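Local coordinates for protein inositol-3-phosphate synthase (Caenorhabditis elegans, PDB 1VKO) that belongs to the myo-inositol-1-phosphate synthase family and binds nicotinamide-adenine-dinucleotide on a Rossmann-type domain, with a potassium ion and a pyrophosphate bound close by, at residues 160-165 with 170-175; 91-96 with 186-191; 85-90 with 410-415. All coordinates share one frame; numbering follows the deposited sequence.

Contact 1 (160-165 with 170-175); sequences DISDSN and MGRAKV. With NAD (nicotinamide-adenine-dinucleotide), chain G.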
loop_
_atom_site.group_PDB
_atom_site.type_symbol
_atom_site.label_atom_id
_atom_site.label_comp_id
_atom_site.label_asym_id
_atom_site.label_seq_id
_atom_site.Cartn_x
_atom_site.Cartn_y
_atom_site.Cartn_z
ATOM N N ASP A 160 -28.811 -26.072 8.647
ATOM C CA ASP A 160 -28.810 -24.639 8.587
ATOM C C ASP A 160 -30.096 -24.064 9.102
ATOM O O ASP A 160 -31.150 -24.562 8.750
ATOM C CB ASP A 160 -28.561 -24.147 7.176
ATOM C CG ASP A 160 -27.824 -22.796 7.152
ATOM O OD1 ASP A 160 -28.321 -21.831 7.734
ATOM O OD2 ASP A 160 -26.731 -22.622 6.596
ATOM N N ILE A 161 -30.001 -23.015 9.931
ATOM C CA ILE A 161 -31.182 -22.281 10.392
ATOM C C ILE A 161 -31.953 -21.630 9.220
ATOM O O ILE A 161 -33.110 -21.243 9.375
ATOM C CB ILE A 161 -30.819 -21.238 11.461
ATOM C CG1 ILE A 161 -29.894 -20.150 10.878
ATOM C CG2 ILE A 161 -30.192 -21.930 12.699
ATOM C CD1 ILE A 161 -29.622 -18.905 11.815
ATOM N N SER A 162 -31.318 -21.528 8.052
ATOM C CA SER A 162 -31.985 -21.021 6.838
ATOM C C SER A 162 -32.336 -22.166 5.901
ATOM O O SER A 162 -31.475 -22.996 5.589
ATOM C CB SER A 162 -31.082 -20.066 6.076
ATOM O OG SER A 162 -31.765 -19.665 4.893
ATOM N N ASP A 163 -33.571 -22.213 5.421
ATOM C CA ASP A 163 -33.971 -23.379 4.610
ATOM C C ASP A 163 -33.614 -23.299 3.123
ATOM O O ASP A 163 -33.861 -24.269 2.369
ATOM C CB ASP A 163 -35.456 -23.738 4.811
ATOM C CG ASP A 163 -36.382 -22.719 4.217
ATOM O OD1 ASP A 163 -35.920 -21.601 3.895
ATOM O OD2 ASP A 163 -37.593 -22.950 4.035
ATOM N N SER A 164 -33.056 -22.156 2.697
ATOM C CA SER A 164 -32.603 -21.959 1.324
ATOM C C SER A 164 -31.816 -23.148 0.823
ATOM O O SER A 164 -30.929 -23.652 1.534
ATOM C CB SER A 164 -31.730 -20.719 1.229
ATOM O OG SER A 164 -32.471 -19.577 1.611
ATOM N N ASN A 165 -32.133 -23.591 -0.391
ATOM C CA ASN A 165 -31.416 -24.705 -1.026
ATOM C C ASN A 165 -30.065 -24.200 -1.518
ATOM O O ASN A 165 -29.901 -23.012 -1.770
ATOM C CB ASN A 165 -32.216 -25.267 -2.217
ATOM C CG ASN A 165 -32.383 -24.252 -3.325
ATOM O OD1 ASN A 165 -31.430 -23.965 -4.079
ATOM N ND2 ASN A 165 -33.570 -23.659 -3.405
ATOM N N MET A 170 -25.889 -20.286 -3.209
ATOM C CA MET A 170 -24.780 -19.831 -4.039
ATOM C C MET A 170 -24.961 -18.393 -4.529
ATOM O O MET A 170 -23.979 -17.599 -4.596
ATOM C CB MET A 170 -24.669 -20.692 -5.257
ATOM C CG MET A 170 -24.100 -22.049 -5.046
ATOM S SD MET A 170 -23.861 -22.668 -6.710
ATOM C CE MET A 170 -22.554 -23.750 -6.248
ATOM N N GLY A 171 -26.201 -18.073 -4.889
ATOM C CA GLY A 171 -26.578 -16.744 -5.311
ATOM C C GLY A 171 -26.405 -15.775 -4.163
ATOM O O GLY A 171 -25.973 -14.623 -4.358
ATOM N N ARG A 172 -26.738 -16.248 -2.965
ATOM C CA ARG A 172 -26.568 -15.490 -1.733
ATOM C C ARG A 172 -25.102 -15.190 -1.562
ATOM O O ARG A 172 -24.756 -14.068 -1.309
ATOM C CB ARG A 172 -27.059 -16.321 -0.544
ATOM C CG ARG A 172 -27.367 -15.575 0.723
ATOM C CD ARG A 172 -28.308 -16.326 1.696
ATOM N NE ARG A 172 -28.020 -17.768 1.827
ATOM C CZ ARG A 172 -28.773 -18.648 2.518
ATOM N NH1 ARG A 172 -29.858 -18.225 3.165
ATOM N NH2 ARG A 172 -28.438 -19.950 2.574
ATOM N N ALA A 173 -24.248 -16.201 -1.717
ATOM C CA ALA A 173 -22.852 -16.103 -1.294
ATOM C C ALA A 173 -22.021 -15.229 -2.235
ATOM O O ALA A 173 -21.147 -14.460 -1.780
ATOM C CB ALA A 173 -22.262 -17.485 -1.187
ATOM N N LYS A 174 -22.304 -15.320 -3.544
ATOM C CA LYS A 174 -21.640 -14.466 -4.564
ATOM C C LYS A 174 -20.173 -14.855 -4.746
ATOM O O LYS A 174 -19.333 -13.989 -4.976
ATOM C CB LYS A 174 -21.726 -12.962 -4.203
ATOM C CG LYS A 174 -23.148 -12.430 -4.035
ATOM C CD LYS A 174 -23.187 -10.927 -4.013
ATOM C CE LYS A 174 -23.167 -10.327 -2.611
ATOM N NZ LYS A 174 -24.491 -10.469 -1.938
ATOM N N VAL A 175 -19.874 -16.140 -4.617
ATOM C CA VAL A 175 -18.519 -16.665 -4.796
ATOM C C VAL A 175 -18.236 -17.171 -6.224
ATOM O O VAL A 175 -17.270 -16.740 -6.877
ATOM C CB VAL A 175 -18.248 -17.793 -3.753
ATOM C CG1 VAL A 175 -16.805 -18.242 -3.787
ATOM C CG2 VAL A 175 -18.589 -17.286 -2.348
HETATM P PA NAD G . -22.002 -17.357 6.470
HETATM O O1A NAD G . -22.934 -16.443 7.110
HETATM O O2A NAD G . -22.102 -17.187 5.011
HETATM O O5B NAD G . -22.354 -18.819 6.975
HETATM C C5B NAD G . -23.039 -19.006 8.177
HETATM C C4B NAD G . -24.210 -19.928 7.894
HETATM O O4B NAD G . -24.502 -20.647 9.071
HETATM C C3B NAD G . -25.457 -19.177 7.525
HETATM O O3B NAD G . -26.093 -20.006 6.566
HETATM C C2B NAD G . -26.334 -19.205 8.745
HETATM O O2B NAD G . -27.639 -19.491 8.247
HETATM C C1B NAD G . -25.827 -20.448 9.470
HETATM N N9A NAD G . -26.010 -20.574 10.939
HETATM C C8A NAD G . -25.941 -19.633 11.920
HETATM N N7A NAD G . -26.204 -20.233 13.103
HETATM C C5A NAD G . -26.448 -21.544 12.924
HETATM C C6A NAD G . -26.804 -22.601 13.779
HETATM N N6A NAD G . -27.027 -22.449 15.095
HETATM N N1A NAD G . -27.012 -23.844 13.237
HETATM C C2A NAD G . -26.907 -24.045 11.892
HETATM N N3A NAD G . -26.604 -22.999 11.080
HETATM C C4A NAD G . -26.362 -21.762 11.563
HETATM O O3 NAD G . -20.483 -17.146 6.997
HETATM P PN NAD G . -19.284 -17.937 6.310
HETATM O O1N NAD G . -19.860 -19.167 5.706
HETATM O O2N NAD G . -18.566 -16.988 5.455
HETATM O O5D NAD G . -18.365 -18.493 7.525
HETATM C C5D NAD G . -18.947 -19.149 8.638
HETATM C C4D NAD G . -18.072 -19.143 9.906
HETATM O O4D NAD G . -16.750 -19.510 9.593
HETATM C C3D NAD G . -17.992 -17.782 10.608
HETATM O O3D NAD G . -18.045 -17.990 11.992
HETATM C C2D NAD G . -16.579 -17.334 10.336
HETATM O O2D NAD G . -15.991 -16.528 11.345
HETATM C C1D NAD G . -15.862 -18.655 10.278
HETATM N N1N NAD G . -14.591 -18.381 9.618
HETATM C C2N NAD G . -14.575 -17.933 8.335
HETATM C C3N NAD G . -13.363 -17.654 7.744
HETATM C C7N NAD G . -13.373 -17.545 6.266
HETATM O O7N NAD G . -14.651 -17.629 5.663
HETATM N N7N NAD G . -12.223 -17.404 5.595
HETATM C C4N NAD G . -12.152 -17.844 8.439
HETATM C C5N NAD G . -12.193 -18.280 9.745
HETATM C C6N NAD G . -13.435 -18.544 10.342
HETATM O O HOH W 1 -29.600 -22.388 3.386
#
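The guanidinium of Arg172 meets Ser162 of the loop 160-165 with its edge leading, brought there by a bend of the arginine chain at chi3 (42°). Arg172 NH1 donates to Ser162 OG at 2.9 Å, with an N-H...O angle of 163° and the oxygen only 2° out of the guanidinium plane, so the bond is nearly straight and in plane. Ser164 approaches obliquely: its OG is 3.3 Å from Arg172 NH1, but the angle is too poor for a hydrogen bond, and CB rests against NH2. A water in the guanidinium plane extends the grip, accepting from Arg172 NH2 at 2.8 Å and donating to the carbonyl oxygens of Ser162 and Ser164. The loop is braced from within by an Asx turn, Ser162 N donating to Asp160 OD1 at 3.0 Å. The other oxygen of that carboxylate, Asp160 OD2, accepts from the adenosine-ribose hydroxyl O3B of NAD at 2.7 Å. Arg172 NH2 bonds in addition to Gly85 O. The contact thus ties the loop leaving strand 154-159, an outermost strand of the parallel sheet, to helix 168-173, close to the glycine-rich turn before helix 87-100.

Contact 2 (91-96 with 186-191); sequences TAVGSI and PFMEPI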
loop_
_atom_site.group_PDB
_atom_site.type_symbol
_atom_site.label_atom_id
_atom_site.label_comp_id
_atom_site.label_asym_id
_atom_site.label_seq_id
_atom_site.Cartn_x
_atom_site.Cartn_y
_atom_site.Cartn_z
ATOM N N THR A 91 -20.112 -23.303 -0.870
ATOM C CA THR A 91 -18.944 -23.331 -1.735
ATOM C C THR A 91 -18.183 -24.643 -1.634
ATOM O O THR A 91 -17.759 -25.176 -2.654
ATOM C CB THR A 91 -18.019 -22.139 -1.412
ATOM O OG1 THR A 91 -18.683 -20.933 -1.795
ATOM C CG2 THR A 91 -16.776 -22.172 -2.287
ATOM N N ALA A 92 -17.973 -25.117 -0.403
ATOM C CA ALA A 92 -17.380 -26.404 -0.134
ATOM C C ALA A 92 -18.093 -27.476 -0.937
ATOM O O ALA A 92 -17.453 -28.268 -1.611
ATOM C CB ALA A 92 -17.452 -26.713 1.351
ATOM N N VAL A 93 -19.426 -27.464 -0.894
ATOM C CA VAL A 93 -20.239 -28.461 -1.611
ATOM C C VAL A 93 -20.125 -28.220 -3.119
ATOM O O VAL A 93 -19.831 -29.131 -3.877
ATOM C CB VAL A 93 -21.740 -28.439 -1.158
ATOM C CG1 VAL A 93 -22.568 -29.528 -1.850
ATOM C CG2 VAL A 93 -21.867 -28.596 0.320
ATOM N N GLY A 94 -20.337 -26.979 -3.539
ATOM C CA GLY A 94 -20.279 -26.616 -4.949
ATOM C C GLY A 94 -19.021 -27.076 -5.650
ATOM O O GLY A 94 -19.082 -27.702 -6.713
ATOM N N SER A 95 -17.874 -26.764 -5.048
ATOM C CA SER A 95 -16.570 -27.078 -5.615
ATOM C C SER A 95 -16.247 -28.564 -5.722
ATOM O O SER A 95 -15.506 -28.962 -6.642
ATOM C CB SER A 95 -15.461 -26.372 -4.839
ATOM O OG SER A 95 -15.700 -24.978 -4.768
ATOM N N ILE A 96 -16.764 -29.380 -4.800
ATOM C CA ILE A 96 -16.650 -30.863 -4.924
ATOM C C ILE A 96 -17.329 -31.330 -6.208
ATOM O O ILE A 96 -16.722 -32.004 -7.052
ATOM C CB ILE A 96 -17.161 -31.579 -3.618
ATOM C CG1 ILE A 96 -16.211 -31.254 -2.448
ATOM C CG2 ILE A 96 -17.167 -33.040 -3.733
ATOM C CD1 ILE A 96 -16.755 -31.593 -1.071
ATOM N N PRO A 186 -28.404 -28.141 -11.097
ATOM C CA PRO A 186 -29.093 -29.434 -10.908
ATOM C C PRO A 186 -28.468 -30.320 -9.809
ATOM O O PRO A 186 -29.031 -31.357 -9.454
ATOM C CB PRO A 186 -28.970 -30.092 -12.276
ATOM C CG PRO A 186 -27.766 -29.515 -12.861
ATOM C CD PRO A 186 -27.731 -28.073 -12.412
ATOM N N PHE A 187 -27.324 -29.906 -9.262
ATOM C CA PHE A 187 -26.694 -30.673 -8.197
ATOM C C PHE A 187 -26.979 -30.048 -6.823
ATOM O O PHE A 187 -27.215 -30.750 -5.834
ATOM C CB PHE A 187 -25.186 -30.777 -8.421
ATOM C CG PHE A 187 -24.790 -31.376 -9.750
ATOM C CD1 PHE A 187 -24.585 -30.562 -10.861
ATOM C CD2 PHE A 187 -24.579 -32.754 -9.878
ATOM C CE1 PHE A 187 -24.200 -31.097 -12.090
ATOM C CE2 PHE A 187 -24.191 -33.290 -11.089
ATOM C CZ PHE A 187 -24.002 -32.462 -12.204
ATOM N N MET A 188 -26.969 -28.721 -6.780
ATOM C CA MET A 188 -27.050 -27.978 -5.540
ATOM C C MET A 188 -28.461 -27.683 -5.187
ATOM O O MET A 188 -28.808 -27.679 -4.003
ATOM C CB MET A 188 -26.338 -26.646 -5.689
ATOM C CG MET A 188 -24.915 -26.779 -5.965
ATOM S SD MET A 188 -23.997 -27.310 -4.513
ATOM C CE MET A 188 -23.703 -25.706 -3.713
ATOM N N GLU A 189 -29.278 -27.412 -6.207
ATOM C CA GLU A 189 -30.671 -27.017 -5.970
ATOM C C GLU A 189 -31.480 -28.028 -5.129
ATOM O O GLU A 189 -32.199 -27.615 -4.230
ATOM C CB GLU A 189 -31.400 -26.619 -7.279
ATOM C CG GLU A 189 -32.774 -25.992 -7.055
ATOM C CD GLU A 189 -33.436 -25.451 -8.312
ATOM O OE1 GLU A 189 -33.284 -26.060 -9.409
ATOM O OE2 GLU A 189 -34.112 -24.402 -8.191
ATOM N N PRO A 190 -31.398 -29.332 -5.420
ATOM C CA PRO A 190 -32.097 -30.333 -4.592
ATOM C C PRO A 190 -31.666 -30.333 -3.129
ATOM O O PRO A 190 -32.365 -30.907 -2.315
ATOM C CB PRO A 190 -31.675 -31.664 -5.235
ATOM C CG PRO A 190 -31.403 -31.319 -6.627
ATOM C CD PRO A 190 -30.728 -29.980 -6.568
ATOM N N ILE A 191 -30.528 -29.727 -2.792
ATOM C CA ILE A 191 -30.033 -29.827 -1.418
ATOM C C ILE A 191 -30.585 -28.721 -0.519
ATOM O O ILE A 191 -30.329 -27.549 -0.720
ATOM C CB ILE A 191 -28.501 -29.889 -1.348
ATOM C CG1 ILE A 191 -27.932 -30.815 -2.426
ATOM C CG2 ILE A 191 -28.056 -30.378 0.034
ATOM C CD1 ILE A 191 -26.411 -30.701 -2.577
#
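Val93 is the first residue of 91-96 to meet 186-191, and it does so through one methyl. Its CG1, anti to the backbone N (chi1 -177°), lies 3.7 Å from Met188 SD, the two side chains crossing at a slant. The same methyl meets Ile191 CD1 at 4.1 Å, and here the chains reach toward each other tip to tip. One turn of the chain thus supplies both partners of CG1, since Met188 to Ile191 form a type I beta turn closed by Ile191 N to Met188 O at 2.9 Å. Gly94 follows, and the methionine meets its backbone: Met188 CE is 3.6 Å from Gly94 N and 3.8 Å from Gly94 CA. The backbones come nearest at this point, with 6.9 Å between Gly94 CA and Met188 CA. Bends at chi2 (-73°) and chi3 (-85°) fold the thioether over so that sulfur and methyl both lie along helix 87-100. Phe97, on the same helix, also touches Met188 and Ile191. With no hydrogen bond or salt bridge between the segments and the touching residues mostly buried, the two are held by apolar van der Waals contact, with a flexible thioether laid against a glycine of the helix.

Contact 3 (85-90 with 410-415); sequences GGNNGS and VADSKR. With K (potassium ion), chain B; NAD (nicotinamide-adenine-dinucleotide), chain G; POP (pyrophosphate 2-), chain H.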
loop_
_atom_site.group_PDB
_atom_site.type_symbol
_atom_site.label_atom_id
_atom_site.label_comp_id
_atom_site.label_asym_id
_atom_site.label_seq_id
_atom_site.Cartn_x
_atom_site.Cartn_y
_atom_site.Cartn_z
ATOM N N GLY A 85 -25.568 -24.070 4.606
ATOM C CA GLY A 85 -26.071 -23.142 3.592
ATOM C C GLY A 85 -25.347 -21.826 3.520
ATOM O O GLY A 85 -25.766 -20.937 2.786
ATOM N N GLY A 86 -24.250 -21.693 4.265
ATOM C CA GLY A 86 -23.482 -20.417 4.308
ATOM C C GLY A 86 -22.592 -20.214 3.101
ATOM O O GLY A 86 -22.689 -20.973 2.121
ATOM N N ASN A 87 -21.741 -19.181 3.146
ATOM C CA ASN A 87 -20.757 -18.981 2.085
ATOM C C ASN A 87 -19.802 -20.160 1.989
ATOM O O ASN A 87 -19.669 -20.741 0.920
ATOM C CB ASN A 87 -19.957 -17.670 2.237
ATOM C CG ASN A 87 -20.756 -16.449 1.880
ATOM O OD1 ASN A 87 -21.986 -16.426 2.011
ATOM N ND2 ASN A 87 -20.065 -15.405 1.444
ATOM N N ASN A 88 -19.112 -20.487 3.092
ATOM C CA ASN A 88 -18.172 -21.630 3.098
ATOM C C ASN A 88 -18.889 -22.935 2.758
ATOM O O ASN A 88 -18.491 -23.661 1.860
ATOM C CB ASN A 88 -17.422 -21.730 4.434
ATOM C CG ASN A 88 -16.581 -20.470 4.716
ATOM O OD1 ASN A 88 -16.295 -19.729 3.790
ATOM N ND2 ASN A 88 -16.192 -20.229 5.980
ATOM N N GLY A 89 -19.972 -23.220 3.468
ATOM C CA GLY A 89 -20.696 -24.457 3.257
ATOM C C GLY A 89 -21.068 -24.641 1.797
ATOM O O GLY A 89 -20.729 -25.666 1.213
ATOM N N SER A 90 -21.784 -23.689 1.193
ATOM C CA SER A 90 -22.344 -23.930 -0.151
ATOM C C SER A 90 -21.199 -24.001 -1.168
ATOM O O SER A 90 -21.275 -24.683 -2.184
ATOM C CB SER A 90 -23.331 -22.834 -0.534
ATOM O OG SER A 90 -22.686 -21.563 -0.535
ATOM N N VAL A 410 -17.687 -4.700 -0.576
ATOM C CA VAL A 410 -16.654 -5.686 -0.933
ATOM C C VAL A 410 -17.159 -7.156 -0.837
ATOM O O VAL A 410 -16.538 -8.068 -1.388
ATOM C CB VAL A 410 -15.320 -5.442 -0.144
ATOM C CG1 VAL A 410 -14.917 -3.957 -0.212
ATOM C CG2 VAL A 410 -15.421 -5.888 1.302
ATOM N N ALA A 411 -18.279 -7.362 -0.142
ATOM C CA ALA A 411 -18.946 -8.676 -0.027
ATOM C C ALA A 411 -18.027 -9.793 0.531
ATOM O O ALA A 411 -17.462 -9.655 1.643
ATOM C CB ALA A 411 -19.599 -9.062 -1.379
ATOM N N ASP A 412 -17.855 -10.877 -0.233
ATOM C CA ASP A 412 -16.944 -11.978 0.141
ATOM C C ASP A 412 -15.444 -11.638 -0.041
ATOM O O ASP A 412 -14.555 -12.378 0.420
ATOM C CB ASP A 412 -17.278 -13.233 -0.680
ATOM C CG ASP A 412 -16.604 -14.475 -0.135
ATOM O OD1 ASP A 412 -17.069 -14.971 0.926
ATOM O OD2 ASP A 412 -15.601 -15.013 -0.689
ATOM N N SER A 413 -15.168 -10.540 -0.739
ATOM C CA SER A 413 -13.799 -10.147 -1.035
ATOM C C SER A 413 -13.229 -9.395 0.171
ATOM O O SER A 413 -13.104 -8.155 0.123
ATOM C CB SER A 413 -13.787 -9.231 -2.259
ATOM O OG SER A 413 -12.513 -9.188 -2.881
ATOM N N LYS A 414 -12.902 -10.096 1.264
ATOM C CA LYS A 414 -12.364 -9.349 2.439
ATOM C C LYS A 414 -11.057 -8.633 2.096
ATOM O O LYS A 414 -10.306 -9.062 1.207
ATOM C CB LYS A 414 -12.295 -10.176 3.756
ATOM C CG LYS A 414 -10.962 -10.779 4.139
ATOM C CD LYS A 414 -10.150 -9.907 5.097
ATOM C CE LYS A 414 -9.034 -10.736 5.763
ATOM N NZ LYS A 414 -9.493 -11.487 6.970
ATOM N N ARG A 415 -10.820 -7.520 2.787
ATOM C CA ARG A 415 -9.644 -6.684 2.545
ATOM C C ARG A 415 -8.823 -6.593 3.826
ATOM O O ARG A 415 -9.297 -6.037 4.835
ATOM C CB ARG A 415 -10.066 -5.285 2.085
ATOM C CG ARG A 415 -10.946 -5.307 0.856
ATOM C CD ARG A 415 -10.236 -5.847 -0.362
ATOM N NE ARG A 415 -11.187 -6.302 -1.364
ATOM C CZ ARG A 415 -11.691 -5.530 -2.330
ATOM N NH1 ARG A 415 -11.333 -4.244 -2.438
ATOM N NH2 ARG A 415 -12.546 -6.056 -3.200
HETATM K K K B . -16.502 -16.799 3.928
HETATM P PA NAD G . -22.002 -17.357 6.470
HETATM O O1A NAD G . -22.934 -16.443 7.110
HETATM O O2A NAD G . -22.102 -17.187 5.011
HETATM O O5B NAD G . -22.354 -18.819 6.975
HETATM C C5B NAD G . -23.039 -19.006 8.177
HETATM C C4B NAD G . -24.210 -19.928 7.894
HETATM O O4B NAD G . -24.502 -20.647 9.071
HETATM C C3B NAD G . -25.457 -19.177 7.525
HETATM O O3B NAD G . -26.093 -20.006 6.566
HETATM C C2B NAD G . -26.334 -19.205 8.745
HETATM O O2B NAD G . -27.639 -19.491 8.247
HETATM C C1B NAD G . -25.827 -20.448 9.470
HETATM N N9A NAD G . -26.010 -20.574 10.939
HETATM C C8A NAD G . -25.941 -19.633 11.920
HETATM N N7A NAD G . -26.204 -20.233 13.103
HETATM C C5A NAD G . -26.448 -21.544 12.924
HETATM C C6A NAD G . -26.804 -22.601 13.779
HETATM N N6A NAD G . -27.027 -22.449 15.095
HETATM N N1A NAD G . -27.012 -23.844 13.237
HETATM C C2A NAD G . -26.907 -24.045 11.892
HETATM N N3A NAD G . -26.604 -22.999 11.080
HETATM C C4A NAD G . -26.362 -21.762 11.563
HETATM O O3 NAD G . -20.483 -17.146 6.997
HETATM P PN NAD G . -19.284 -17.937 6.310
HETATM O O1N NAD G . -19.860 -19.167 5.706
HETATM O O2N NAD G . -18.566 -16.988 5.455
HETATM O O5D NAD G . -18.365 -18.493 7.525
HETATM C C5D NAD G . -18.947 -19.149 8.638
HETATM C C4D NAD G . -18.072 -19.143 9.906
HETATM O O4D NAD G . -16.750 -19.510 9.593
HETATM C C3D NAD G . -17.992 -17.782 10.608
HETATM O O3D NAD G . -18.045 -17.990 11.992
HETATM C C2D NAD G . -16.579 -17.334 10.336
HETATM O O2D NAD G . -15.991 -16.528 11.345
HETATM C C1D NAD G . -15.862 -18.655 10.278
HETATM N N1N NAD G . -14.591 -18.381 9.618
HETATM C C2N NAD G . -14.575 -17.933 8.335
HETATM C C3N NAD G . -13.363 -17.654 7.744
HETATM C C7N NAD G . -13.373 -17.545 6.266
HETATM O O7N NAD G . -14.651 -17.629 5.663
HETATM N N7N NAD G . -12.223 -17.404 5.595
HETATM C C4N NAD G . -12.152 -17.844 8.439
HETATM C C5N NAD G . -12.193 -18.280 9.745
HETATM C C6N NAD G . -13.435 -18.544 10.342
HETATM P P1 POP H . -7.789 -14.607 8.437
HETATM O O1 POP H . -6.796 -15.723 8.146
HETATM O O2 POP H . -8.004 -13.775 7.195
HETATM O O3 POP H . -7.232 -13.714 9.535
HETATM O O POP H . -9.224 -15.266 8.853
HETATM P P2 POP H . -10.594 -14.468 9.239
HETATM O O4 POP H . -11.504 -14.482 8.015
HETATM O O5 POP H . -11.239 -15.170 10.426
HETATM O O6 POP H . -10.428 -12.995 9.629
HETATM O O HOH W 2 -15.930 -14.606 5.391
#
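Asp412 OD1 is gripped by three hydrogen-bond partners: Asn87 ND2 across the contact, and Ser441 OG and Asn358 ND2 from elsewhere in the chain. The Asn87 bond measures 3.1 Å from ND2 to OD1 with an N-H...O angle of 162°. On the donor side the oxygen lies 1° from the amide plane; on the acceptor side the nitrogen stands above the carboxylate, 36° out of its plane. The two side chains slide past each other in opposite directions.

Asn87 also meets the dinucleotide through its backbone, N donating to NAD O2A at 2.8 Å. The next amide, Asn88 N, donates to NAD O1N at 3.0 Å, so successive N-H groups of the first helical turn hold both phosphates. Gly86, at the N-cap, comes within 3.3 Å of NAD O5B through its CA; the absence of a side chain lets the diphosphate lie directly against the backbone.

The Asn88 side chain serves two partners. Its OD1 binds the potassium ion at 2.9 Å, while ND2 donates to the carboxamide oxygen O7N of NAD. NAD O2N and O7N, a water and Ser441 OG also bind the metal. The ion therefore joins protein to both the nicotinamide end and a phosphate, and Ser441 links it to Asp412.

Farther along the second segment, Lys414 NZ reaches pyrophosphate O2 at 2.7 Å. Asp412 sits in the type II' turn from Val410 to Ser413, and Lys414 follows near the start of strand 413-423. Gly85 and Gly86 leading into helix 87-100 after strand 77-82, with helix N-H groups on the diphosphate, form the glycine-rich dinucleotide-binding turn of a Rossmann fold, here completed by potassium and by the turn before strand 413-423.

In the fold
Contacts 2 and 3 are both buried and share helix 87-100: contact 3 uses its N-terminal turn, contact 2 the next turns. Contact 1 is only partly buried, at the NAD ribose, and joins contact 3 through Gly85, whose N is hydrogen-bonded to Asp160 OD2 on the side of the loop opposite in sequence to the arginine. It touches contact 2 where Met170 meets Met188. Chemistry follows place: contact 1 is polar and bridged by water, contact 2 has no hydrogen bond and rests on apolar side chains against the helix, and contact 3 is polar around phosphates and metal. Contacts 1 and 3 both touch NAD; the side chain of Val93 in contact 2 is about 11 Å from it.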